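PDB 6QQ4: general odorant-binding protein 28a from Drosophila melanogaster, which probably binds small volatile odorants, and perhaps pheromones, and carries them as a secreted, all-helical olfactory protein. Local coordinates for residues K80-I94 with A106-L120. Residues are numbered along the deposited sequence; the frame is centred on the assembly and turned at random.
Sequences KLKIALEIGDTCAAI and AYGTCFRGEAKKHGL
Cys91 and Cys110 join helix 78-91 to helix 100-117 through a disulfide of 2.0 Å between their SG atoms, one of the three cross-links of the all-helical insect odorant-binding fold; the others are Cys16-Cys47 and Cys43-Cys101. Over residues 80-91 and 106-117 the two helices run obliquely, with 134° between their N-to-C directions and axes 9.6 Å apart at closest approach. Cys110 holds SG anti to its backbone N (chi1 -172°), reaching across to Cys91, and the bridge closes with a chi3 of -86°. Cys91 SG also lies at the edge of the Phe111 ring, a sulfur-aromatic contact, while Cys91 CB sits 3.6 Å from Phe111 CE1. The Phe111 ring meets Tyr73 of helix 66-74 edge-to-face and comes near a bound pentaethylene glycol, probably from the crystallisation liquor.

One turn back along helix 78-91, buried Ile87 fills the middle of the interface. From its CB, the CG2 branch goes to Phe111 CD1 (3.7 Å) and the CG1 branch lies alongside Glu114 CB, the two side chains pointing opposite ways as they pass. At the tip, CD1 reaches the backbone of Ala115 and the CD1 methyl of Leu120. Ile83 continues the apolar seam, its CG2 packing on His118 CB and Leu120 CD1, and the aliphatic part of Lys80 rests on Leu120 CD2.

Polar groups border this seam. Glu114 is bent at chi2, its OE2 in a salt bridge with Lys117 NZ at 2.9 Å; a water donates to Glu114 OE1 and also bonds Thr90 OG1, linking the helices where no direct hydrogen bond does. Beyond the disulfide, Ile94 CD1 packs against Tyr107 CD1, and Cys91 O lies in the plane of the Tyr107 ring, at its edge. A second water accepts from Tyr107 OH and donates to Ala92 O and, at 2.6 Å, to Ile94 O.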
# COMPACT_ATOMS: atom_id res chain seq x y z
N LYS A 80 1.09 -4.69 16.27
CA LYS A 80 1.26 -4.07 14.96
C LYS A 80 -0.00 -4.16 14.14
O LYS A 80 -0.49 -3.16 13.60
CB LYS A 80 2.39 -4.74 14.17
CG LYS A 80 3.80 -4.35 14.56
CD LYS A 80 4.78 -5.18 13.74
CE LYS A 80 6.22 -4.86 14.10
NZ LYS A 80 7.16 -5.87 13.54
N LEU A 81 -0.50 -5.39 14.03
CA LEU A 81 -1.64 -5.69 13.19
C LEU A 81 -2.82 -4.84 13.57
O LEU A 81 -3.53 -4.33 12.71
CB LEU A 81 -2.01 -7.17 13.30
CG LEU A 81 -2.71 -7.88 12.15
CD1 LEU A 81 -2.29 -7.30 10.83
CD2 LEU A 81 -2.35 -9.36 12.23
N LYS A 82 -3.01 -4.66 14.88
CA LYS A 82 -4.12 -3.86 15.36
C LYS A 82 -4.00 -2.44 14.84
O LYS A 82 -4.99 -1.85 14.42
CB LYS A 82 -4.17 -3.86 16.90
CG LYS A 82 -5.26 -2.97 17.48
CD LYS A 82 -5.17 -2.87 19.01
CE LYS A 82 -3.80 -2.33 19.46
NZ LYS A 82 -3.44 -0.99 18.86
N ILE A 83 -2.79 -1.89 14.87
CA ILE A 83 -2.57 -0.51 14.44
C ILE A 83 -2.89 -0.31 12.95
O ILE A 83 -3.54 0.67 12.58
CB ILE A 83 -1.12 -0.09 14.70
CG1 ILE A 83 -0.83 -0.11 16.20
CG2 ILE A 83 -0.85 1.29 14.09
CD1 ILE A 83 0.58 0.30 16.54
N ALA A 84 -2.43 -1.23 12.12
CA ALA A 84 -2.72 -1.19 10.69
C ALA A 84 -4.22 -1.16 10.44
O ALA A 84 -4.71 -0.39 9.62
CB ALA A 84 -2.10 -2.38 10.00
N LEU A 85 -4.94 -2.01 11.17
CA LEU A 85 -6.39 -2.02 11.09
C LEU A 85 -6.94 -0.63 11.34
O LEU A 85 -7.81 -0.16 10.61
CB LEU A 85 -6.98 -3.01 12.09
CG LEU A 85 -6.99 -4.46 11.61
CD1 LEU A 85 -7.21 -5.41 12.78
CD2 LEU A 85 -8.06 -4.64 10.54
N GLU A 86 -6.39 0.05 12.34
CA GLU A 86 -6.85 1.39 12.66
C GLU A 86 -6.44 2.38 11.58
O GLU A 86 -7.17 3.33 11.29
CB GLU A 86 -6.32 1.83 14.02
CG GLU A 86 -6.85 0.97 15.15
CD GLU A 86 -6.14 1.19 16.47
OE1 GLU A 86 -5.73 2.34 16.75
OE2 GLU A 86 -5.97 0.21 17.22
N ILE A 87 -5.28 2.16 10.98
CA ILE A 87 -4.79 2.99 9.89
C ILE A 87 -5.71 2.87 8.68
O ILE A 87 -6.03 3.88 8.03
CB ILE A 87 -3.34 2.63 9.53
CG1 ILE A 87 -2.41 3.07 10.68
CG2 ILE A 87 -2.93 3.24 8.17
CD1 ILE A 87 -0.97 2.64 10.52
N GLY A 88 -6.15 1.65 8.39
CA GLY A 88 -7.14 1.43 7.35
C GLY A 88 -8.41 2.24 7.54
O GLY A 88 -8.91 2.88 6.61
N ASP A 89 -8.95 2.22 8.75
CA ASP A 89 -10.18 2.96 9.03
C ASP A 89 -9.97 4.47 8.93
O ASP A 89 -10.84 5.21 8.44
CB ASP A 89 -10.73 2.60 10.41
CG ASP A 89 -11.47 1.28 10.41
OD1 ASP A 89 -11.80 0.79 9.31
OD2 ASP A 89 -11.74 0.73 11.50
N THR A 90 -8.81 4.93 9.38
CA THR A 90 -8.45 6.33 9.24
C THR A 90 -8.34 6.73 7.76
O THR A 90 -8.97 7.70 7.32
CB THR A 90 -7.12 6.64 9.94
OG1 THR A 90 -7.31 6.63 11.35
CG2 THR A 90 -6.61 8.00 9.52
N CYS A 91 -7.57 5.98 6.99
CA CYS A 91 -7.20 6.41 5.65
C CYS A 91 -8.30 6.18 4.62
O CYS A 91 -8.35 6.88 3.61
CB CYS A 91 -5.90 5.72 5.22
SG CYS A 91 -4.47 6.23 6.23
N ALA A 92 -9.21 5.25 4.89
CA ALA A 92 -10.36 5.03 4.02
C ALA A 92 -11.26 6.25 3.94
O ALA A 92 -12.13 6.32 3.08
CB ALA A 92 -11.17 3.82 4.48
N ALA A 93 -11.03 7.21 4.82
CA ALA A 93 -11.87 8.40 4.88
C ALA A 93 -11.33 9.60 4.10
O ALA A 93 -12.01 10.62 3.97
CB ALA A 93 -12.10 8.78 6.34
N ILE A 94 -10.10 9.52 3.58
CA ILE A 94 -9.55 10.69 2.90
C ILE A 94 -10.19 10.89 1.53
O ILE A 94 -10.74 9.96 0.95
CB ILE A 94 -8.02 10.59 2.74
CG1 ILE A 94 -7.66 9.44 1.79
CG2 ILE A 94 -7.32 10.46 4.09
CD1 ILE A 94 -6.21 9.41 1.45
N ALA A 106 -2.28 8.60 -2.81
CA ALA A 106 -2.86 9.42 -1.76
C ALA A 106 -3.18 8.53 -0.55
O ALA A 106 -2.97 8.92 0.58
CB ALA A 106 -4.09 10.14 -2.25
N TYR A 107 -3.66 7.31 -0.79
CA TYR A 107 -3.79 6.34 0.30
C TYR A 107 -2.44 5.98 0.93
O TYR A 107 -2.34 5.87 2.14
CB TYR A 107 -4.49 5.06 -0.20
CG TYR A 107 -5.96 5.25 -0.44
CD1 TYR A 107 -6.77 5.87 0.51
CD2 TYR A 107 -6.55 4.84 -1.63
CE1 TYR A 107 -8.12 6.06 0.28
CE2 TYR A 107 -7.89 5.03 -1.88
CZ TYR A 107 -8.67 5.64 -0.92
OH TYR A 107 -10.01 5.82 -1.16
N GLY A 108 -1.42 5.79 0.10
CA GLY A 108 -0.08 5.44 0.57
C GLY A 108 0.54 6.53 1.44
O GLY A 108 1.19 6.25 2.44
N THR A 109 0.32 7.78 1.05
CA THR A 109 0.69 8.92 1.86
C THR A 109 0.04 8.81 3.24
O THR A 109 0.69 9.01 4.27
CB THR A 109 0.26 10.23 1.19
OG1 THR A 109 0.93 10.34 -0.07
CG2 THR A 109 0.63 11.40 2.07
N CYS A 110 -1.24 8.47 3.26
CA CYS A 110 -1.95 8.36 4.53
C CYS A 110 -1.39 7.21 5.38
O CYS A 110 -1.14 7.35 6.59
CB CYS A 110 -3.44 8.14 4.27
SG CYS A 110 -4.45 8.22 5.77
N PHE A 111 -1.18 6.07 4.72
CA PHE A 111 -0.58 4.91 5.36
C PHE A 111 0.75 5.25 6.04
O PHE A 111 0.95 4.95 7.21
CB PHE A 111 -0.37 3.78 4.36
CG PHE A 111 -1.66 3.13 3.90
CD1 PHE A 111 -2.87 3.48 4.46
CD2 PHE A 111 -1.65 2.15 2.92
CE1 PHE A 111 -4.06 2.87 4.04
CE2 PHE A 111 -2.81 1.55 2.49
CZ PHE A 111 -4.02 1.90 3.05
N ARG A 112 1.66 5.86 5.28
CA ARG A 112 2.97 6.19 5.79
C ARG A 112 2.89 7.21 6.89
O ARG A 112 3.62 7.12 7.87
CB ARG A 112 3.87 6.73 4.69
CG ARG A 112 4.23 5.72 3.63
CD ARG A 112 5.41 6.21 2.81
NE ARG A 112 5.18 7.57 2.35
CZ ARG A 112 4.49 7.89 1.26
NH1 ARG A 112 3.97 6.93 0.49
NH2 ARG A 112 4.34 9.16 0.94
N GLY A 113 2.00 8.19 6.71
CA GLY A 113 1.82 9.25 7.67
C GLY A 113 1.38 8.70 9.01
O GLY A 113 1.97 8.99 10.04
N GLU A 114 0.33 7.88 8.97
CA GLU A 114 -0.23 7.30 10.18
C GLU A 114 0.78 6.34 10.80
O GLU A 114 0.93 6.27 12.02
CB GLU A 114 -1.54 6.59 9.86
CG GLU A 114 -2.64 7.55 9.44
CD GLU A 114 -2.93 8.56 10.53
OE1 GLU A 114 -3.18 8.11 11.67
OE2 GLU A 114 -2.88 9.78 10.25
N ALA A 115 1.47 5.59 9.95
CA ALA A 115 2.45 4.62 10.42
C ALA A 115 3.60 5.31 11.17
O ALA A 115 4.14 4.76 12.12
CB ALA A 115 2.99 3.79 9.26
N LYS A 116 3.95 6.53 10.76
CA LYS A 116 4.98 7.30 11.46
C LYS A 116 4.48 7.82 12.78
O LYS A 116 5.20 7.83 13.78
CB LYS A 116 5.46 8.46 10.60
CG LYS A 116 6.27 8.05 9.39
CD LYS A 116 6.33 9.23 8.42
CE LYS A 116 7.18 8.91 7.20
NZ LYS A 116 8.60 8.80 7.57
N LYS A 117 3.23 8.28 12.78
CA LYS A 117 2.58 8.77 13.98
C LYS A 117 2.47 7.67 15.04
O LYS A 117 2.78 7.89 16.21
CB LYS A 117 1.22 9.34 13.61
CG LYS A 117 0.32 9.73 14.77
CD LYS A 117 -0.68 10.80 14.34
CE LYS A 117 -1.23 10.54 12.93
NZ LYS A 117 -2.26 11.55 12.52
N HIS A 118 2.07 6.47 14.62
CA HIS A 118 1.84 5.34 15.53
C HIS A 118 3.07 4.46 15.81
O HIS A 118 2.94 3.39 16.42
CB HIS A 118 0.72 4.46 15.00
CG HIS A 118 -0.63 5.12 15.05
ND1 HIS A 118 -1.17 5.60 16.22
CD2 HIS A 118 -1.53 5.38 14.08
CE1 HIS A 118 -2.35 6.13 15.97
NE2 HIS A 118 -2.59 6.01 14.67
N GLY A 119 4.24 4.90 15.36
CA GLY A 119 5.47 4.19 15.62
C GLY A 119 5.78 2.97 14.76
O GLY A 119 6.74 2.25 15.02
N LEU A 120 4.96 2.72 13.75
CA LEU A 120 5.29 1.67 12.78
C LEU A 120 6.35 2.13 11.79
O LEU A 120 7.14 1.32 11.28
CB LEU A 120 4.04 1.23 12.03
CG LEU A 120 3.08 0.29 12.75
CD1 LEU A 120 1.94 -0.07 11.81
CD2 LEU A 120 3.81 -0.95 13.21
O HOH W 1 -4.78 5.68 12.15
O HOH W 2 -11.53 7.58 0.36